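Local coordinates for protein gamma-glutamyl-gamma-aminobutyraldehyde dehydrogenase (Burkholderia cenocepacia, PDB 4LIH) that probably oxidises aldehydes such as gamma-glutamyl-gamma-aminobutyraldehyde to the corresponding carboxylic acids, using NAD(P)+ as the electron acceptor, at residues Leu290-Ala294 with Phe325-Leu329. Numbering follows the deposited sequence.
Sequences LDRAA and FIEKL
Two helices that lie side by side on the sheet of the catalytic domain in the aldehyde dehydrogenase fold meet here, through Phe-325 and Lys-328 of helix 319-333 and Leu-290, Asp-291, Ala-293 and Ala-294 of helix 290-302. The short segments cross at -54° with their axes 9.0 Å apart, a close approach that the small Ala-294 allows: its CB lies 3.4 Å from Lys-328 CB, tight for two carbons, and its carbonyl oxygen meets a methyl of Leu-329. With CG anti to the backbone N (chi1 -163°), Phe-325 carries its ring across to helix 290-302, where its CZ lies 3.6 Å from Ala-294 CA. One face receives Ala-294 CB, offset toward the rim, while Leu-290 CG and Ala-293 CB come in at the edge; Leu-290 CD1 is 3.6 Å from Phe-325 CD1. A flat aromatic ring suits this place because it can lay one face over the small Ala-294 while its edge meets Leu-290 and Ala-293. Toward the outer side, Lys-328 runs extended past Leu-290 O and bends at its last torsion, bringing NZ to 2.6 Å from Asp-291 OD1. The ammonium meets the syn side of this oxygen, 25° out of the carboxylate plane, in a salt bridge; Asp-291 is exposed and Lys-328 partly so, which suits an ion pair. On the sheet side, Phe-325 and Leu-329 rest on Leu-315 of strand 314-318, and Ala-293 on Trp-439 of strand 435-439. Apolar residues between the helices and against the sheet, with a charged pair toward solvent, are characteristic of neighbouring helices covering one face of an alpha/beta domain, here the Rossmann-like catalytic domain of aldehyde dehydrogenases.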
ATOM      1  N   LEU A 290      20.839  32.432   0.021  1.00 20.86           N
ATOM      2  CA  LEU A 290      20.892  33.007   1.374  1.00 22.52           C
ATOM      3  C   LEU A 290      19.819  34.080   1.597  1.00 22.04           C
ATOM      4  O   LEU A 290      19.361  34.294   2.735  1.00 21.23           O
ATOM      5  CB  LEU A 290      22.272  33.593   1.621  1.00 24.16           C
ATOM      6  CG  LEU A 290      22.799  33.657   3.041  1.00 26.17           C
ATOM      7  CD1 LEU A 290      23.041  32.257   3.627  1.00 26.34           C
ATOM      8  CD2 LEU A 290      24.090  34.452   2.978  1.00 27.10           C
ATOM      9  N   ASP A 291      19.429  34.752   0.508  1.00 20.65           N
ATOM     10  CA  ASP A 291      18.339  35.712   0.544  1.00 20.20           C
ATOM     11  C   ASP A 291      17.000  35.045   0.785  1.00 17.98           C
ATOM     12  O   ASP A 291      16.255  35.477   1.673  1.00 16.74           O
ATOM     13  CB  ASP A 291      18.305  36.553  -0.741  1.00 21.73           C
ATOM     14  CG  ASP A 291      19.479  37.469  -0.828  1.00 23.15           C
ATOM     15  OD1 ASP A 291      19.688  38.213   0.147  1.00 24.09           O
ATOM     16  OD2 ASP A 291      20.220  37.420  -1.832  1.00 25.84           O
ATOM     17  N   ARG A 292      16.703  33.996   0.018  1.00 16.72           N
ATOM     18  CA  ARG A 292      15.471  33.220   0.269  1.00 15.49           C
ATOM     19  C   ARG A 292      15.499  32.651   1.677  1.00 14.46           C
ATOM     20  O   ARG A 292      14.507  32.718   2.394  1.00 14.14           O
ATOM     21  CB  ARG A 292      15.236  32.091  -0.746  1.00 15.61           C
ATOM     22  CG  ARG A 292      13.909  31.348  -0.507  1.00 15.44           C
ATOM     23  CD  ARG A 292      13.402  30.579  -1.737  1.00 15.83           C
ATOM     24  NE  ARG A 292      14.204  29.398  -2.046  1.00 16.01           N
ATOM     25  CZ  ARG A 292      14.094  28.217  -1.417  1.00 15.82           C
ATOM     26  NH1 ARG A 292      13.195  28.062  -0.493  1.00 15.70           N
ATOM     27  NH2 ARG A 292      14.876  27.182  -1.742  1.00 15.72           N
ATOM     28  N   ALA A 293      16.635  32.100   2.081  1.00 14.10           N
ATOM     29  CA  ALA A 293      16.736  31.557   3.439  1.00 13.63           C
ATOM     30  C   ALA A 293      16.446  32.601   4.517  1.00 13.34           C
ATOM     31  O   ALA A 293      15.775  32.286   5.494  1.00 12.78           O
ATOM     32  CB  ALA A 293      18.081  30.875   3.668  1.00 13.42           C
ATOM     33  N   ALA A 294      16.950  33.844   4.358  1.00 13.52           N
ATOM     34  CA  ALA A 294      16.747  34.896   5.362  1.00 13.44           C
ATOM     35  C   ALA A 294      15.310  35.349   5.383  1.00 13.65           C
ATOM     36  O   ALA A 294      14.752  35.553   6.462  1.00 13.42           O
ATOM     37  CB  ALA A 294      17.645  36.103   5.100  1.00 13.77           C
ATOM     38  N   PHE A 325      23.958  36.885   7.296  1.00 16.23           N
ATOM     39  CA  PHE A 325      22.648  36.309   7.411  1.00 16.26           C
ATOM     40  C   PHE A 325      21.756  37.156   8.311  1.00 15.41           C
ATOM     41  O   PHE A 325      20.621  37.446   7.935  1.00 14.95           O
ATOM     42  CB  PHE A 325      22.703  34.868   7.935  1.00 16.59           C
ATOM     43  CG  PHE A 325      21.433  34.110   7.683  1.00 17.29           C
ATOM     44  CD1 PHE A 325      21.175  33.576   6.424  1.00 18.21           C
ATOM     45  CD2 PHE A 325      20.468  34.018   8.648  1.00 17.65           C
ATOM     46  CE1 PHE A 325      19.993  32.898   6.169  1.00 18.34           C
ATOM     47  CE2 PHE A 325      19.287  33.331   8.400  1.00 17.66           C
ATOM     48  CZ  PHE A 325      19.051  32.786   7.171  1.00 17.99           C
ATOM     49  N   ILE A 326      22.281  37.557   9.472  1.00 15.13           N
ATOM     50  CA  ILE A 326      21.537  38.385  10.421  1.00 15.02           C
ATOM     51  C   ILE A 326      21.180  39.725   9.736  1.00 14.94           C
ATOM     52  O   ILE A 326      20.047  40.194   9.828  1.00 14.31           O
ATOM     53  CB  ILE A 326      22.317  38.567  11.763  1.00 15.39           C
ATOM     54  CG1 ILE A 326      22.325  37.238  12.555  1.00 15.24           C
ATOM     55  CG2 ILE A 326      21.701  39.650  12.665  1.00 15.43           C
ATOM     56  CD1 ILE A 326      23.276  37.259  13.762  1.00 15.33           C
ATOM     57  N   GLU A 327      22.126  40.330   9.007  1.00 15.23           N
ATOM     58  CA  GLU A 327      21.781  41.517   8.220  1.00 15.71           C
ATOM     59  C   GLU A 327      20.536  41.296   7.329  1.00 15.19           C
ATOM     60  O   GLU A 327      19.615  42.103   7.361  1.00 15.23           O
ATOM     61  CB  GLU A 327      22.967  42.020   7.391  1.00 16.31           C
ATOM     62  CG  GLU A 327      22.668  43.313   6.646  1.00 17.37           C
ATOM     63  CD  GLU A 327      23.810  43.786   5.748  1.00 18.68           C
ATOM     64  OE1 GLU A 327      24.634  42.956   5.302  1.00 19.44           O
ATOM     65  OE2 GLU A 327      23.820  44.991   5.408  1.00 18.97           O
ATOM     66  N   LYS A 328      20.501  40.200   6.572  1.00 15.03           N
ATOM     67  CA  LYS A 328      19.385  39.904   5.674  1.00 15.00           C
ATOM     68  C   LYS A 328      18.084  39.634   6.435  1.00 14.46           C
ATOM     69  O   LYS A 328      17.009  40.037   5.997  1.00 13.99           O
ATOM     70  CB  LYS A 328      19.740  38.723   4.749  1.00 15.78           C
ATOM     71  CG  LYS A 328      20.880  39.043   3.759  1.00 16.59           C
ATOM     72  CD  LYS A 328      21.369  37.778   3.067  1.00 17.24           C
ATOM     73  CE  LYS A 328      22.454  38.035   2.031  1.00 18.00           C
ATOM     74  NZ  LYS A 328      22.059  38.950   0.933  1.00 18.28           N
ATOM     75  N   LEU A 329      18.209  39.018   7.606  1.00 14.23           N
ATOM     76  CA  LEU A 329      17.096  38.722   8.511  1.00 14.36           C
ATOM     77  C   LEU A 329      16.440  39.996   9.040  1.00 14.47           C
ATOM     78  O   LEU A 329      15.195  40.152   9.042  1.00 14.68           O
ATOM     79  CB  LEU A 329      17.657  37.882   9.673  1.00 14.61           C
ATOM     80  CG  LEU A 329      16.752  37.295  10.703  1.00 14.98           C
ATOM     81  CD1 LEU A 329      15.767  36.296  10.071  1.00 14.67           C
ATOM     82  CD2 LEU A 329      17.627  36.601  11.745  1.00 15.13           C
TER